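Replication initiator A family protein (Staphylococcus aureus CA-347, PDB 4PT7) initiates replication of staphylococcal multiresistance plasmids by assembling on the plasmid origin, probably through a winged-helix N-terminal region. Local coordinates at the interface of chains A and B. Sequence-based numbering; all coordinates share one arbitrary frame. Chains: chain A/B, Replication initiator A family protein.

Contact 1: the interface of chains A and B. Residues chain A 49, 52-53, 55, 66; chain B 128-131.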
# COMPACT_ATOMS: atom_id res chain seq x y z
N LEU A 49 16.45 -22.38 -19.91
CA LEU A 49 15.94 -23.67 -20.34
C LEU A 49 15.44 -23.60 -21.77
O LEU A 49 15.58 -24.56 -22.52
CB LEU A 49 14.82 -24.13 -19.40
CG LEU A 49 15.32 -24.68 -18.06
CD1 LEU A 49 14.16 -24.87 -17.11
CD2 LEU A 49 16.05 -26.01 -18.30
N LYS A 52 18.35 -24.23 -23.98
CA LYS A 52 18.70 -25.64 -23.93
C LYS A 52 17.67 -26.48 -24.70
O LYS A 52 18.01 -27.55 -25.21
CB LYS A 52 18.77 -26.11 -22.48
CG LYS A 52 20.01 -25.66 -21.75
CD LYS A 52 19.99 -26.08 -20.30
CE LYS A 52 21.37 -25.94 -19.68
NZ LYS A 52 21.93 -24.58 -19.90
N ASN A 53 16.43 -26.01 -24.79
CA ASN A 53 15.40 -26.76 -25.52
C ASN A 53 15.42 -26.37 -26.99
O ASN A 53 14.59 -26.83 -27.78
CB ASN A 53 13.99 -26.49 -24.98
CG ASN A 53 13.76 -27.05 -23.60
OD1 ASN A 53 14.34 -28.07 -23.22
ND2 ASN A 53 12.89 -26.40 -22.84
N TRP A 55 14.62 -23.60 -28.22
CA TRP A 55 13.46 -22.77 -28.57
C TRP A 55 13.89 -21.38 -28.99
O TRP A 55 13.69 -20.40 -28.27
CB TRP A 55 12.48 -22.67 -27.39
CG TRP A 55 11.86 -23.98 -27.01
CD1 TRP A 55 11.83 -25.12 -27.75
CD2 TRP A 55 11.18 -24.27 -25.78
NE1 TRP A 55 11.18 -26.12 -27.06
CE2 TRP A 55 10.77 -25.62 -25.85
CE3 TRP A 55 10.88 -23.53 -24.63
CZ2 TRP A 55 10.08 -26.25 -24.80
CZ3 TRP A 55 10.19 -24.15 -23.60
CH2 TRP A 55 9.80 -25.50 -23.69
N TYR A 66 5.47 -23.83 -23.69
CA TYR A 66 4.91 -24.57 -22.56
C TYR A 66 3.38 -24.55 -22.60
O TYR A 66 2.78 -23.57 -23.01
CB TYR A 66 5.37 -23.95 -21.24
CG TYR A 66 6.84 -24.08 -20.93
CD1 TYR A 66 7.65 -22.95 -20.83
CD2 TYR A 66 7.41 -25.33 -20.67
CE1 TYR A 66 8.99 -23.06 -20.47
CE2 TYR A 66 8.74 -25.44 -20.31
CZ TYR A 66 9.53 -24.31 -20.20
OH TYR A 66 10.83 -24.43 -19.79
N ASN B 128 17.10 -27.44 -14.28
CA ASN B 128 17.55 -28.48 -15.19
C ASN B 128 16.34 -29.17 -15.79
O ASN B 128 16.45 -30.26 -16.37
CB ASN B 128 18.45 -29.49 -14.48
CG ASN B 128 19.85 -28.97 -14.28
OD1 ASN B 128 20.10 -28.12 -13.41
ND2 ASN B 128 20.78 -29.44 -15.10
N ASP B 129 15.19 -28.52 -15.66
CA ASP B 129 13.95 -29.06 -16.18
C ASP B 129 13.82 -28.87 -17.69
O ASP B 129 12.98 -28.10 -18.16
CB ASP B 129 12.77 -28.41 -15.45
CG ASP B 129 11.42 -28.94 -15.91
OD1 ASP B 129 11.34 -30.14 -16.27
OD2 ASP B 129 10.43 -28.17 -15.89
N VAL B 130 14.68 -29.55 -18.44
CA VAL B 130 14.65 -29.46 -19.90
C VAL B 130 13.57 -30.39 -20.44
O VAL B 130 13.13 -31.31 -19.76
CB VAL B 130 16.01 -29.87 -20.53
CG1 VAL B 130 17.09 -28.90 -20.09
CG2 VAL B 130 16.38 -31.28 -20.11
N GLU B 131 13.12 -30.14 -21.67
CA GLU B 131 12.10 -30.98 -22.28
C GLU B 131 12.70 -32.32 -22.69
O GLU B 131 13.83 -32.38 -23.17
CB GLU B 131 11.50 -30.28 -23.50
CG GLU B 131 10.63 -29.08 -23.17
CD GLU B 131 9.49 -29.42 -22.20
OE1 GLU B 131 9.74 -29.44 -20.97
OE2 GLU B 131 8.36 -29.67 -22.68
O HOH W 1 11.65 -27.02 -20.23
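A:Leu49, A:Asn53 and A:Trp55 receive the chain B tail at the end of helix 34-52 in the RepA N-terminal region, a winged-helix fold; the tail, residues 128-131, lies in loop conformation across them. The tight part is built on B:Glu131 and B:Val130. The CG methylene of B:Glu131 comes to 3.3 Å from CZ2 on the benzo rim of A:Trp55, and a bend at chi2 (-56°) turns its carboxylate towards A:Tyr66. Alongside, the backbone N of B:Glu131 donates to the side-chain carbonyl OD1 of A:Asn53 over 2.9 Å; the bond is nearly straight at the hydrogen (172°), although the donor is tilted 32° from the carbonyl plane. The CB of A:Asn53 in turn packs on one face of the A:Trp55 ring. One residue earlier, CG1 of B:Val130 touches CD2 of A:Leu49 at 3.6 Å, the side chains crossing at about a right angle, and lies 4.0 Å from CB on the aliphatic stem of A:Lys52.

The fit is looser at B:Asn128, which hides 5 Å², and towards A:Tyr66, where water 1 mediates the polar contact: it is 2.8 Å from the phenol OH of A:Tyr66 and 2.7 Å from the backbone O of B:Asp129, and also links the A:Asn53 amide ND2 to the B:Glu131 carboxylate.

Contact 2: the interface of chains A and B. Residues chain A 19, 24, 34, 38; chain B 17, 19, 38.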
# COMPACT_ATOMS: atom_id res chain seq x y z
N ILE A 19 13.94 -9.00 -10.94
CA ILE A 19 12.84 -8.17 -11.38
C ILE A 19 13.39 -6.83 -11.81
O ILE A 19 14.14 -6.19 -11.07
CB ILE A 19 11.84 -7.92 -10.26
CG1 ILE A 19 11.35 -9.26 -9.68
CG2 ILE A 19 10.68 -7.10 -10.79
CD1 ILE A 19 10.36 -9.09 -8.55
N PHE A 24 9.15 -0.71 -10.70
CA PHE A 24 8.76 -0.05 -9.46
C PHE A 24 8.88 1.46 -9.52
O PHE A 24 8.64 2.15 -8.54
CB PHE A 24 9.60 -0.56 -8.28
CG PHE A 24 9.50 -2.03 -8.05
CD1 PHE A 24 10.30 -2.92 -8.78
CD2 PHE A 24 8.62 -2.55 -7.11
CE1 PHE A 24 10.22 -4.30 -8.56
CE2 PHE A 24 8.53 -3.93 -6.89
CZ PHE A 24 9.33 -4.80 -7.61
N ASN A 34 2.18 -7.53 -7.99
CA ASN A 34 3.35 -8.24 -7.49
C ASN A 34 3.47 -9.60 -8.17
O ASN A 34 4.57 -10.02 -8.51
CB ASN A 34 3.26 -8.44 -5.98
CG ASN A 34 3.67 -7.20 -5.20
OD1 ASN A 34 3.49 -7.14 -3.98
ND2 ASN A 34 4.23 -6.21 -5.88
N ILE A 38 6.83 -10.80 -10.27
CA ILE A 38 7.50 -12.03 -9.90
C ILE A 38 7.41 -13.09 -11.01
O ILE A 38 8.38 -13.78 -11.28
CB ILE A 38 6.91 -12.60 -8.58
CG1 ILE A 38 7.24 -11.63 -7.43
CG2 ILE A 38 7.46 -13.98 -8.29
CD1 ILE A 38 6.75 -12.10 -6.07
N TYR B 17 16.09 -6.06 -8.94
CA TYR B 17 16.05 -6.34 -7.52
C TYR B 17 16.12 -7.86 -7.57
O TYR B 17 15.47 -8.48 -8.41
CB TYR B 17 14.73 -5.89 -6.90
CG TYR B 17 14.66 -4.39 -6.72
CD1 TYR B 17 13.59 -3.66 -7.22
CD2 TYR B 17 15.70 -3.70 -6.08
CE1 TYR B 17 13.53 -2.27 -7.08
CE2 TYR B 17 15.66 -2.32 -5.94
CZ TYR B 17 14.58 -1.61 -6.44
OH TYR B 17 14.53 -0.25 -6.29
N ILE B 19 15.61 -11.55 -5.81
CA ILE B 19 14.95 -12.32 -4.77
C ILE B 19 15.53 -13.73 -4.75
O ILE B 19 15.60 -14.39 -5.78
CB ILE B 19 13.43 -12.43 -5.02
CG1 ILE B 19 12.81 -11.04 -5.16
CG2 ILE B 19 12.77 -13.17 -3.84
CD1 ILE B 19 11.35 -11.06 -5.58
N ILE B 38 9.72 -9.22 -2.03
CA ILE B 38 10.13 -8.06 -2.79
C ILE B 38 10.86 -7.06 -1.89
O ILE B 38 11.96 -6.60 -2.23
CB ILE B 38 8.91 -7.43 -3.49
CG1 ILE B 38 8.46 -8.35 -4.63
CG2 ILE B 38 9.24 -6.04 -4.01
CD1 ILE B 38 7.16 -7.97 -5.29
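B:Ile38, B:Tyr17 and A:Ile19 bury the most surface where strands 16-20 of the two RepA N-terminal regions, winged-helix in type, pair in antiparallel fashion across the two-fold. A:Ile19 and B:Tyr17 form the bridge between the strands: the A:Ile19 N donates to the B:Tyr17 O at 3.0 Å, and the B:Tyr17 N returns a bond to the A:Ile19 O at 2.9 Å. The first is almost straight (175° at the hydrogen).

Beside this bridge, the B:Tyr17 ring presents its CD1-CE1 edge to A:Phe24. The planes are turned 74° apart in an edge-to-face contact, with CE1 of A:Phe24 3.7 Å from CD1 of B:Tyr17.

B:Ile38, from helix 34-52, divides its two branches between different partners. CG2, anti to the backbone N, reaches the A:Phe24 ring at CE2 (3.6 Å), on the same side of the ring plane as B:Tyr17 but at the opposite rim. The other branch, extended through chi2 (172°), carries CD1 to the side-chain amide of A:Asn34, 3.6 Å from its CG; this is packing against a polar group rather than a hydrogen bond. Close to the bridge, the CD1 methyls of A:Ile19 and B:Ile19 meet across the chains at 3.7 Å, adding an apolar contact to the backbone pairing.

Contact 3: the interface of chains A and B. Residues chain A 115, 120, 123-124, 127; chain B 12, 15.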
# COMPACT_ATOMS: atom_id res chain seq x y z
N VAL A 115 12.39 1.86 -21.15
CA VAL A 115 12.92 2.82 -20.19
C VAL A 115 12.80 4.22 -20.74
O VAL A 115 13.21 4.49 -21.87
CB VAL A 115 14.41 2.53 -19.88
CG1 VAL A 115 15.00 3.66 -19.07
CG2 VAL A 115 14.53 1.22 -19.12
N ILE A 120 15.04 6.55 -15.90
CA ILE A 120 16.47 6.71 -15.69
C ILE A 120 16.72 7.65 -14.51
O ILE A 120 17.48 7.33 -13.59
CB ILE A 120 17.15 7.26 -16.95
CG1 ILE A 120 17.04 6.24 -18.08
CG2 ILE A 120 18.60 7.61 -16.66
CD1 ILE A 120 17.49 6.74 -19.43
N ILE A 123 15.59 5.92 -11.17
CA ILE A 123 16.50 4.85 -10.77
C ILE A 123 17.85 5.38 -10.31
O ILE A 123 18.34 4.99 -9.25
CB ILE A 123 16.71 3.85 -11.91
CG1 ILE A 123 15.37 3.16 -12.22
CG2 ILE A 123 17.76 2.81 -11.50
CD1 ILE A 123 15.42 2.22 -13.40
N GLU A 124 18.43 6.28 -11.09
CA GLU A 124 19.74 6.85 -10.76
C GLU A 124 19.68 7.60 -9.44
O GLU A 124 20.62 7.55 -8.64
CB GLU A 124 20.19 7.79 -11.88
CG GLU A 124 21.66 8.19 -11.83
CD GLU A 124 22.61 6.99 -11.82
OE1 GLU A 124 22.25 5.93 -12.38
OE2 GLU A 124 23.72 7.11 -11.26
N GLU A 127 19.59 4.97 -6.60
CA GLU A 127 20.84 4.24 -6.45
C GLU A 127 21.97 5.11 -5.90
O GLU A 127 23.03 4.62 -5.54
CB GLU A 127 21.26 3.62 -7.78
CG GLU A 127 20.37 2.47 -8.23
CD GLU A 127 20.93 1.74 -9.44
OE1 GLU A 127 20.35 0.71 -9.84
OE2 GLU A 127 21.95 2.21 -10.00
N TYR B 12 20.06 0.72 -18.03
CA TYR B 12 19.04 0.91 -16.99
C TYR B 12 17.99 -0.20 -17.07
O TYR B 12 17.33 -0.53 -16.10
CB TYR B 12 18.40 2.29 -17.13
CG TYR B 12 19.23 3.39 -16.49
CD1 TYR B 12 19.21 3.58 -15.11
CD2 TYR B 12 20.07 4.20 -17.25
CE1 TYR B 12 19.99 4.57 -14.50
CE2 TYR B 12 20.86 5.20 -16.65
CZ TYR B 12 20.81 5.37 -15.27
OH TYR B 12 21.57 6.36 -14.67
N ARG B 15 18.91 -3.47 -14.84
CA ARG B 15 19.07 -3.27 -13.40
C ARG B 15 17.87 -3.94 -12.74
O ARG B 15 16.72 -3.73 -13.16
CB ARG B 15 19.14 -1.77 -13.08
CG ARG B 15 20.31 -1.11 -13.80
CD ARG B 15 20.63 0.27 -13.27
NE ARG B 15 21.72 0.88 -14.02
CZ ARG B 15 22.34 2.00 -13.65
NH1 ARG B 15 21.96 2.62 -12.54
NH2 ARG B 15 23.32 2.50 -14.39
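Helix 117-127 of chain A, near the C-terminal end of the protein, holds an aromatic anchor from the short N-terminal helix 8-13 of chain B, in the two-fold dimer of this RepA family protein, whose N-terminal region is of winged-helix type. The anchor is B:Tyr12, which buries 102 Å² against chain A. A:Ile120 lies over one face of its ring, the CG2 methyl 3.6 Å from the centroid in a CH-pi contact, while CG1 reaches the same ring near CD2. At the ring edge, in plane, CG2 of A:Ile123 approaches CD1 at 4.0 Å. Both isoleucines place CG2 anti to the backbone N, which directs this branch from the helix towards the tyrosine.

The phenol OH of B:Tyr12 donates to OE1 of A:Glu124, met from above the carboxylate plane; the modelled separation is too short for its strength to be judged. A:Glu124 bends at chi2 (56°) to fold its carboxylate over the hydroxyl, its plane perpendicular to the ring.

B:Arg15 lies on the opposite face of the tyrosine from A:Ile120. Its chain runs extended to NE, bringing NH1 to 2.6 Å from OE2 of A:Glu127. The carboxylate and guanidinium are almost parallel, 6° apart, but the N-H does not point at OE2, so the pairing is best described as a salt bridge, without a hydrogen bond being assigned. NH1 also makes a weak hydrogen bond to OE1 of A:Glu124, at 3.3 Å, so its charge may offset repulsion between the A:Glu124 and A:Glu127 carboxylates.

Contacts 2 and 3 lie close together, about 15 Å between the centres of their C-alpha atoms, whereas contact 1 is about 24 Å from contact 2 and 31 Å from contact 3. The N-terminal segment of chain B joins contacts 3 and 2, running from helix 8-13 into strand 16-20, and helix 34-52 of chain A joins contacts 2 and 1, contributing to each from a different end. Helix 117-127 of chain A forms contact 3 and the tail after the same helix in chain B forms contact 1; by the two-fold each chain does both. This exchange suggests an intertwined dimer, probably the building block of the deposited tetramer.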